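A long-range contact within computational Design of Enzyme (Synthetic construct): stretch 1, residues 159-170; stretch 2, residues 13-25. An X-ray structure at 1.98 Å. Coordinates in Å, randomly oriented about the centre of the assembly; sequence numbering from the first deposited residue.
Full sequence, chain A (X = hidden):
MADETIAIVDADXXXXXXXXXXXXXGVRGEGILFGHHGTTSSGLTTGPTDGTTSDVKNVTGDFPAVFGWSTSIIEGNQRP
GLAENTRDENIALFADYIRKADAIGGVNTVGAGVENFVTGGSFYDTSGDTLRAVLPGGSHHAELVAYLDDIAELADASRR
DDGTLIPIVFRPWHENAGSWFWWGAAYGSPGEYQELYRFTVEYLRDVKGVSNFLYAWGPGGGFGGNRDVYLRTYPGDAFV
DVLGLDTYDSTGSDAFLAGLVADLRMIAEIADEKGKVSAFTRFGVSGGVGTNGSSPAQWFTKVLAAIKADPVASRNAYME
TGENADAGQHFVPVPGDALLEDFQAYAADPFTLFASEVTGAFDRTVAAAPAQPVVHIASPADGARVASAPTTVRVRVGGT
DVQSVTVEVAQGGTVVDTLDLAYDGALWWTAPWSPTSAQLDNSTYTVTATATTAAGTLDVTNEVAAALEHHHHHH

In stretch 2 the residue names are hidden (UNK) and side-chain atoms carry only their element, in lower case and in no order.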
ATOM      1  N   ARG A 159      17.903   1.786   8.203  1.00 35.68           N
ATOM      2  CA  ARG A 159      18.734   2.980   8.259  1.00 38.15           C
ATOM      3  C   ARG A 159      20.043   2.733   7.529  1.00 40.46           C
ATOM      4  O   ARG A 159      20.605   1.644   7.604  1.00 39.21           O
ATOM      5  CB  ARG A 159      19.062   3.331   9.710  1.00 39.56           C
ATOM      6  CG  ARG A 159      17.861   3.764  10.547  1.00 42.46           C
ATOM      7  CD  ARG A 159      18.292   4.126  11.968  1.00 46.14           C
ATOM      8  NE  ARG A 159      17.175   4.609  12.781  1.00 43.65           N
ATOM      9  CZ  ARG A 159      16.907   5.892  13.008  1.00 42.30           C
ATOM     10  NH1 ARG A 159      17.675   6.843  12.491  1.00 41.65           N
ATOM     11  NH2 ARG A 159      15.868   6.226  13.764  1.00 47.27           N
ATOM     12  N   ARG A 160      20.524   3.749   6.824  1.00 36.15           N
ATOM     13  CA  ARG A 160      21.842   3.687   6.223  1.00 40.02           C
ATOM     14  C   ARG A 160      22.917   3.694   7.309  1.00 42.62           C
ATOM     15  O   ARG A 160      22.627   3.955   8.480  1.00 41.06           O
ATOM     16  CB  ARG A 160      22.034   4.851   5.260  1.00 40.14           C
ATOM     17  CG  ARG A 160      20.969   4.884   4.178  1.00 48.83           C
ATOM     18  CD  ARG A 160      21.445   5.623   2.948  1.00 57.72           C
ATOM     19  NE  ARG A 160      21.124   7.042   2.986  1.00 62.93           N
ATOM     20  CZ  ARG A 160      20.469   7.677   2.021  1.00 62.31           C
ATOM     21  NH1 ARG A 160      20.069   7.011   0.946  1.00 59.46           N
ATOM     22  NH2 ARG A 160      20.217   8.976   2.131  1.00 60.59           N
ATOM     23  N   ASP A 161      24.154   3.402   6.917  1.00 45.97           N
ATOM     24  CA  ASP A 161      25.259   3.308   7.865  1.00 49.75           C
ATOM     25  C   ASP A 161      25.429   4.609   8.631  1.00 49.53           C
ATOM     26  O   ASP A 161      25.772   4.609   9.812  1.00 52.14           O
ATOM     27  CB  ASP A 161      26.562   2.959   7.142  1.00 52.28           C
ATOM     28  CG  ASP A 161      26.530   1.579   6.514  1.00 57.45           C
ATOM     29  OD1 ASP A 161      25.741   0.727   6.976  1.00 56.79           O
ATOM     30  OD2 ASP A 161      27.305   1.343   5.563  1.00 61.42           O
ATOM     31  N   ASP A 162      25.186   5.721   7.953  1.00 48.51           N
ATOM     32  CA  ASP A 162      25.283   7.026   8.591  1.00 48.80           C
ATOM     33  C   ASP A 162      24.052   7.331   9.447  1.00 46.47           C
ATOM     34  O   ASP A 162      23.885   8.453   9.929  1.00 45.02           O
ATOM     35  CB  ASP A 162      25.478   8.111   7.536  1.00 51.87           C
ATOM     36  CG  ASP A 162      24.238   8.332   6.705  1.00 58.03           C
ATOM     37  OD1 ASP A 162      23.288   7.522   6.828  1.00 57.40           O
ATOM     38  OD2 ASP A 162      24.218   9.311   5.927  1.00 55.79           O
ATOM     39  N   GLY A 163      23.187   6.335   9.629  1.00 45.85           N
ATOM     40  CA  GLY A 163      22.035   6.484  10.509  1.00 46.34           C
ATOM     41  C   GLY A 163      20.753   6.995   9.860  1.00 48.81           C
ATOM     42  O   GLY A 163      19.680   6.970  10.473  1.00 45.50           O
ATOM     43  N   THR A 164      20.858   7.463   8.622  1.00 50.50           N
ATOM     44  CA  THR A 164      19.710   8.017   7.910  1.00 48.19           C
ATOM     45  C   THR A 164      18.629   6.958   7.650  1.00 41.79           C
ATOM     46  O   THR A 164      18.914   5.881   7.137  1.00 41.56           O
ATOM     47  CB  THR A 164      20.138   8.644   6.566  1.00 47.38           C
ATOM     48  OG1 THR A 164      21.139   9.645   6.795  1.00 53.24           O
ATOM     49  CG2 THR A 164      18.945   9.282   5.871  1.00 48.76           C
ATOM     50  N   LEU A 165      17.387   7.265   8.013  1.00 37.65           N
ATOM     51  CA  LEU A 165      16.283   6.374   7.702  1.00 32.36           C
ATOM     52  C   LEU A 165      16.125   6.281   6.188  1.00 32.66           C
ATOM     53  O   LEU A 165      16.187   7.292   5.490  1.00 36.32           O
ATOM     54  CB  LEU A 165      14.976   6.872   8.333  1.00 30.27           C
ATOM     55  CG  LEU A 165      14.895   6.777   9.862  1.00 36.65           C
ATOM     56  CD1 LEU A 165      13.908   7.786  10.422  1.00 36.68           C
ATOM     57  CD2 LEU A 165      14.541   5.362  10.306  1.00 35.27           C
ATOM     58  N   ILE A 166      15.917   5.066   5.701  1.00 29.51           N
ATOM     59  CA  ILE A 166      15.634   4.830   4.289  1.00 31.94           C
ATOM     60  C   ILE A 166      14.120   4.900   4.049  1.00 29.66           C
ATOM     61  O   ILE A 166      13.355   4.191   4.700  1.00 30.66           O
ATOM     62  CB  ILE A 166      16.132   3.438   3.889  1.00 27.57           C
ATOM     63  CG1 ILE A 166      17.633   3.306   4.175  1.00 31.59           C
ATOM     64  CG2 ILE A 166      15.825   3.145   2.424  1.00 22.52           C
ATOM     65  CD1 ILE A 166      18.137   1.900   4.021  1.00 31.05           C
ATOM     66  N   PRO A 167      13.680   5.767   3.127  1.00 30.20           N
ATOM     67  CA  PRO A 167      12.235   5.843   2.875  1.00 30.60           C
ATOM     68  C   PRO A 167      11.692   4.535   2.314  1.00 28.73           C
ATOM     69  O   PRO A 167      12.384   3.833   1.575  1.00 32.84           O
ATOM     70  CB  PRO A 167      12.113   6.980   1.850  1.00 25.40           C
ATOM     71  CG  PRO A 167      13.363   7.805   2.062  1.00 32.30           C
ATOM     72  CD  PRO A 167      14.430   6.799   2.389  1.00 30.71           C
ATOM     73  N   ILE A 168      10.461   4.208   2.690  1.00 30.63           N
ATOM     74  CA  ILE A 168       9.817   2.970   2.285  1.00 25.49           C
ATOM     75  C   ILE A 168       8.389   3.268   1.835  1.00 27.78           C
ATOM     76  O   ILE A 168       7.648   3.978   2.521  1.00 27.84           O
ATOM     77  CB  ILE A 168       9.776   1.954   3.456  1.00 27.77           C
ATOM     78  CG1 ILE A 168      11.180   1.434   3.763  1.00 31.30           C
ATOM     79  CG2 ILE A 168       8.876   0.772   3.123  1.00 24.85           C
ATOM     80  CD1 ILE A 168      11.243   0.615   5.034  1.00 36.86           C
ATOM     81  N   VAL A 169       8.014   2.759   0.671  1.00 24.43           N
ATOM     82  CA  VAL A 169       6.632   2.861   0.221  1.00 25.09           C
ATOM     83  C   VAL A 169       5.891   1.678   0.816  1.00 28.80           C
ATOM     84  O   VAL A 169       6.078   0.532   0.385  1.00 23.89           O
ATOM     85  CB  VAL A 169       6.541   2.826  -1.314  1.00 24.01           C
ATOM     86  CG1 VAL A 169       5.089   2.959  -1.763  1.00 21.65           C
ATOM     87  CG2 VAL A 169       7.402   3.930  -1.908  1.00 23.27           C
ATOM     88  N   PHE A 170       5.101   1.952   1.848  1.00 26.23           N
ATOM     89  CA  PHE A 170       4.430   0.907   2.613  1.00 28.27           C
ATOM     90  C   PHE A 170       2.998   0.764   2.138  1.00 24.75           C
ATOM     91  O   PHE A 170       2.261   1.745   2.104  1.00 25.61           O
ATOM     92  CB  PHE A 170       4.425   1.257   4.109  1.00 23.01           C
ATOM     93  CG  PHE A 170       3.687   0.272   4.949  1.00 25.44           C
ATOM     94  CD1 PHE A 170       4.054  -1.069   4.951  1.00 27.73           C
ATOM     95  CD2 PHE A 170       2.625   0.678   5.746  1.00 24.73           C
ATOM     96  CE1 PHE A 170       3.379  -1.985   5.731  1.00 27.83           C
ATOM     97  CE2 PHE A 170       1.944  -0.235   6.530  1.00 27.08           C
ATOM     98  CZ  PHE A 170       2.317  -1.564   6.524  1.00 26.05           C
ATOM     99  N   UNK A  13       7.348  13.520   8.100  1.00 31.88           N
ATOM    100  CA  UNK A  13       8.252  12.557   7.470  1.00 34.16           C
ATOM    101  C   UNK A  13       9.631  13.167   7.253  1.00 34.98           C
ATOM    102  O   UNK A  13       9.772  14.377   7.076  1.00 34.45           O
ATOM    103  c   UNK A  13       7.689  12.065   6.133  1.00 30.03           C
ATOM    104  N   UNK A  14      10.642  12.315   7.250  1.00 34.99           N
ATOM    105  CA  UNK A  14      12.013  12.767   7.051  1.00 37.69           C
ATOM    106  C   UNK A  14      12.214  13.461   5.703  1.00 41.96           C
ATOM    107  O   UNK A  14      11.393  13.343   4.786  1.00 37.02           O
ATOM    108  c   UNK A  14      12.999  11.595   7.168  1.00 34.80           C
ATOM    109  o   UNK A  14      12.863  10.729   6.032  1.00 36.68           O
ATOM    110  c   UNK A  14      12.728  10.802   8.437  1.00 33.89           C
ATOM    111  N   UNK A  15      13.320  14.190   5.601  1.00 37.00           N
ATOM    112  CA  UNK A  15      13.675  14.923   4.403  1.00 35.31           C
ATOM    113  C   UNK A  15      13.746  13.975   3.205  1.00 27.45           C
ATOM    114  O   UNK A  15      13.230  14.272   2.130  1.00 33.87           O
ATOM    115  c   UNK A  15      15.035  15.622   4.607  1.00 35.41           C
ATOM    116  N   UNK A  16      14.400  12.836   3.403  1.00 30.27           N
ATOM    117  CA  UNK A  16      14.601  11.878   2.316  1.00 32.11           C
ATOM    118  C   UNK A  16      13.267  11.293   1.854  1.00 31.28           C
ATOM    119  O   UNK A  16      13.062  11.035   0.664  1.00 34.58           O
ATOM    120  c   UNK A  16      17.293  12.014   4.162  1.00 43.13           C
ATOM    121  c   UNK A  16      15.555  10.766   2.746  1.00 29.21           C
ATOM    122  c   UNK A  16      17.027  11.220   2.883  1.00 33.84           C
ATOM    123  o   UNK A  16      16.441  12.003   5.084  1.00 40.16           O
ATOM    124  o   UNK A  16      18.361  12.654   4.249  1.00 50.00           O
ATOM    125  N   UNK A  17      12.365  11.108   2.808  1.00 26.59           N
ATOM    126  CA  UNK A  17      11.038  10.558   2.538  1.00 30.33           C
ATOM    127  C   UNK A  17      10.181  11.535   1.741  1.00 33.28           C
ATOM    128  O   UNK A  17       9.545  11.149   0.756  1.00 29.85           O
ATOM    129  c   UNK A  17      10.332  10.187   3.850  1.00 33.08           C
ATOM    130  o   UNK A  17      11.136   9.229   4.544  1.00 29.58           O
ATOM    131  c   UNK A  17       8.949   9.585   3.575  1.00 30.42           C
ATOM    132  N   UNK A  18      10.163  12.798   2.168  1.00 28.96           N
ATOM    133  CA  UNK A  18       9.507  13.845   1.393  1.00 25.37           C
ATOM    134  C   UNK A  18      10.134  13.960   0.012  1.00 32.17           C
ATOM    135  O   UNK A  18       9.431  14.141  -0.979  1.00 31.99           O
ATOM    136  c   UNK A  18       9.544  15.204   2.117  1.00 30.61           C
ATOM    137  n   UNK A  18      11.034  16.687   6.013  1.00 42.94           N
ATOM    138  c   UNK A  18      11.004  17.470   4.945  1.00 44.05           C
ATOM    139  c   UNK A  18       9.059  15.139   3.584  1.00 38.57           C
ATOM    140  n   UNK A  18      11.995  18.321   4.730  1.00 45.41           N
ATOM    141  c   UNK A  18       8.840  16.517   4.216  1.00 42.26           C
ATOM    142  n   UNK A  18       9.989  17.408   4.087  1.00 51.42           N
ATOM    143  N   UNK A  19      11.463  13.878  -0.046  1.00 29.37           N
ATOM    144  CA  UNK A  19      12.165  13.893  -1.327  1.00 31.93           C
ATOM    145  C   UNK A  19      11.657  12.778  -2.246  1.00 30.31           C
ATOM    146  O   UNK A  19      11.373  13.000  -3.431  1.00 32.05           O
ATOM    147  o   UNK A  19      14.360  13.681  -2.342  1.00 29.43           O
ATOM    148  c   UNK A  19      13.675  13.724  -1.106  1.00 30.59           C
ATOM    149  N   UNK A  20      11.553  11.572  -1.700  1.00 28.82           N
ATOM    150  CA  UNK A  20      11.132  10.425  -2.504  1.00 28.84           C
ATOM    151  C   UNK A  20       9.755  10.662  -3.107  1.00 27.54           C
ATOM    152  O   UNK A  20       9.532  10.386  -4.284  1.00 26.89           O
ATOM    153  c   UNK A  20      10.621   7.886  -2.406  1.00 22.24           C
ATOM    154  c   UNK A  20      11.121   9.138  -1.669  1.00 21.96           C
ATOM    155  c   UNK A  20      10.656   6.654  -1.501  1.00 21.50           C
ATOM    156  c   UNK A  20      11.416   7.621  -3.695  1.00 22.73           C
ATOM    157  N   UNK A  21       8.822  11.172  -2.306  1.00 28.39           N
ATOM    158  CA  UNK A  21       7.472  11.405  -2.826  1.00 26.45           C
ATOM    159  C   UNK A  21       7.495  12.423  -3.968  1.00 26.99           C
ATOM    160  O   UNK A  21       6.787  12.273  -4.962  1.00 24.49           O
ATOM    161  c   UNK A  21       4.581  10.526  -2.593  1.00 23.15           C
ATOM    162  c   UNK A  21       4.183  12.349  -0.893  1.00 28.07           C
ATOM    163  c   UNK A  21       6.523  11.848  -1.717  1.00 26.34           C
ATOM    164  c   UNK A  21       5.043  11.880  -2.092  1.00 25.51           C
ATOM    165  N   UNK A  22       8.327  13.454  -3.828  1.00 28.82           N
ATOM    166  CA  UNK A  22       8.520  14.434  -4.894  1.00 26.64           C
ATOM    167  C   UNK A  22       9.116  13.798  -6.146  1.00 23.00           C
ATOM    168  O   UNK A  22       8.700  14.095  -7.261  1.00 25.34           O
ATOM    169  c   UNK A  22       9.434  15.569  -4.423  1.00 31.04           C
ATOM    170  o   UNK A  22       9.754  16.438  -5.505  1.00 31.12           O
ATOM    171  N   UNK A  23      10.111  12.944  -5.954  1.00 28.54           N
ATOM    172  CA  UNK A  23      10.765  12.283  -7.072  1.00 31.22           C
ATOM    173  C   UNK A  23       9.776  11.401  -7.839  1.00 30.65           C
ATOM    174  O   UNK A  23       9.714  11.452  -9.069  1.00 27.18           O
ATOM    175  c   UNK A  23      13.467   8.691  -9.473  1.00 31.40           C
ATOM    176  c   UNK A  23      13.923   9.996  -9.489  1.00 31.81           C
ATOM    177  c   UNK A  23      12.059   9.180  -7.626  1.00 31.21           C
ATOM    178  c   UNK A  23      11.972  11.467  -6.584  1.00 27.55           C
ATOM    179  o   UNK A  23      13.929   7.781 -10.391  1.00 30.73           O
ATOM    180  c   UNK A  23      12.501  10.494  -7.608  1.00 31.04           C
ATOM    181  c   UNK A  23      13.441  10.889  -8.558  1.00 29.66           C
ATOM    182  c   UNK A  23      12.535   8.283  -8.543  1.00 32.28           C
ATOM    183  N   UNK A  24       9.001  10.599  -7.112  1.00 27.78           N
ATOM    184  CA  UNK A  24       8.040   9.705  -7.754  1.00 25.90           C
ATOM    185  C   UNK A  24       7.000  10.489  -8.567  1.00 30.10           C
ATOM    186  O   UNK A  24       6.595  10.052  -9.637  1.00 31.07           O
ATOM    187  c   UNK A  24       7.665   7.081  -4.845  1.00 23.65           C
ATOM    188  c   UNK A  24       8.326   7.783  -6.058  1.00 25.14           C
ATOM    189  c   UNK A  24       8.820   6.772  -7.102  1.00 23.91           C
ATOM    190  c   UNK A  24       7.372   8.796  -6.716  1.00 23.04           C
ATOM    191  N   UNK A  25       6.567  11.648  -8.075  1.00 28.47           N
ATOM    192  CA  UNK A  25       5.627  12.455  -8.856  1.00 22.03           C
ATOM    193  C   UNK A  25       6.325  13.000 -10.104  1.00 27.66           C
ATOM    194  O   UNK A  25       5.766  12.993 -11.194  1.00 27.28           O
ATOM    195  o   UNK A  25       3.722  15.511  -8.568  1.00 38.15           O
ATOM    196  c   UNK A  25       3.851  14.275  -8.692  1.00 37.68           C
ATOM    197  c   UNK A  25       5.051  13.606  -8.023  1.00 24.27           C
ATOM    198  o   UNK A  25       3.042  13.572  -9.346  1.00 30.64           O
TER
HETATM  199  O   HOH W   1      15.451   9.759   6.200  1.00 35.28           O

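Position 13 carries a single side-chain carbon and lies out of reach of stretch 1; it is Ala13. At position 14 the first carbon bears one oxygen and one carbon, and that outer carbon lies 3.8 Å from Leu165 CD1. The β-branched hydroxyl identifies Thr14, the N-cap of the helix that begins at the next residue. Position 15 again has one carbon, touching nothing across the contact: Ala15.

Position 16 has three carbons in a chain, the third carrying two oxygens; that third carbon packs 3.6 Å from Thr164 CG2 and the second lies 4.0 Å from Arg160 NH2. A carboxylate one methylene longer than aspartate makes it Glu16, with chi1 m and chi2 p. No salt bridge to that guanidinium forms; OE1 instead accepts from a water.

At position 17 a carbon bears one oxygen and one carbon, the oxygen 3.6 Å from Pro167 CG. This is Thr17, whose OG1 donates to Thr14 OG1 at 2.7 Å, tying the first helical turn to its cap. Position 18 shows three carbons, a nitrogen, then a carbon with two more nitrogens: a guanidinium, Arg18. Its CA-to-CB bond points away from stretch 1, and Arg18 NH1 donates to Ala13 O at 2.8 Å. Position 19, one carbon and one oxygen, is Ser19, without contact here.

Position 20 has four carbons forked at the second, one terminal methyl meeting both Pro167 and Val169. It is Leu20, with CD2 lying 3.7 Å from Pro167 CB and 4.3 Å from Val169 CG2. Position 21 has the same forked four-carbon pattern but is out of reach: Leu21. Position 22, a carbon and an oxygen, is Ser22; position 23, a carbon leading to a six-carbon ring with one oxygen, is Tyr23; neither touches stretch 1. At position 24 four carbons fork at the second, a terminal methyl reaching Val169; in Leu24, CD1 is 4.3 Å from Val169 CG2. Position 25 ends in a carbon with two oxygens after one methylene, hence Asp25, out of reach.

The contact rests on packing, with no direct hydrogen bond between the stretches. Pro167 is its centre: its ring presses on the first helical turn, with Pro167 CG 3.5 Å from Thr17 N, and its CB meets Leu20. Farther along the helix, Val169 extends the apolar surface to Leu24. At the N-terminal end, one water supplies the polar link, its oxygen accepting from Thr14 OG1 (2.8 Å) and donating to Glu16 OE1 and Leu165 O (both 2.7 Å).

Stretch 2, residues 13-25: ATAETRSLLSYLD
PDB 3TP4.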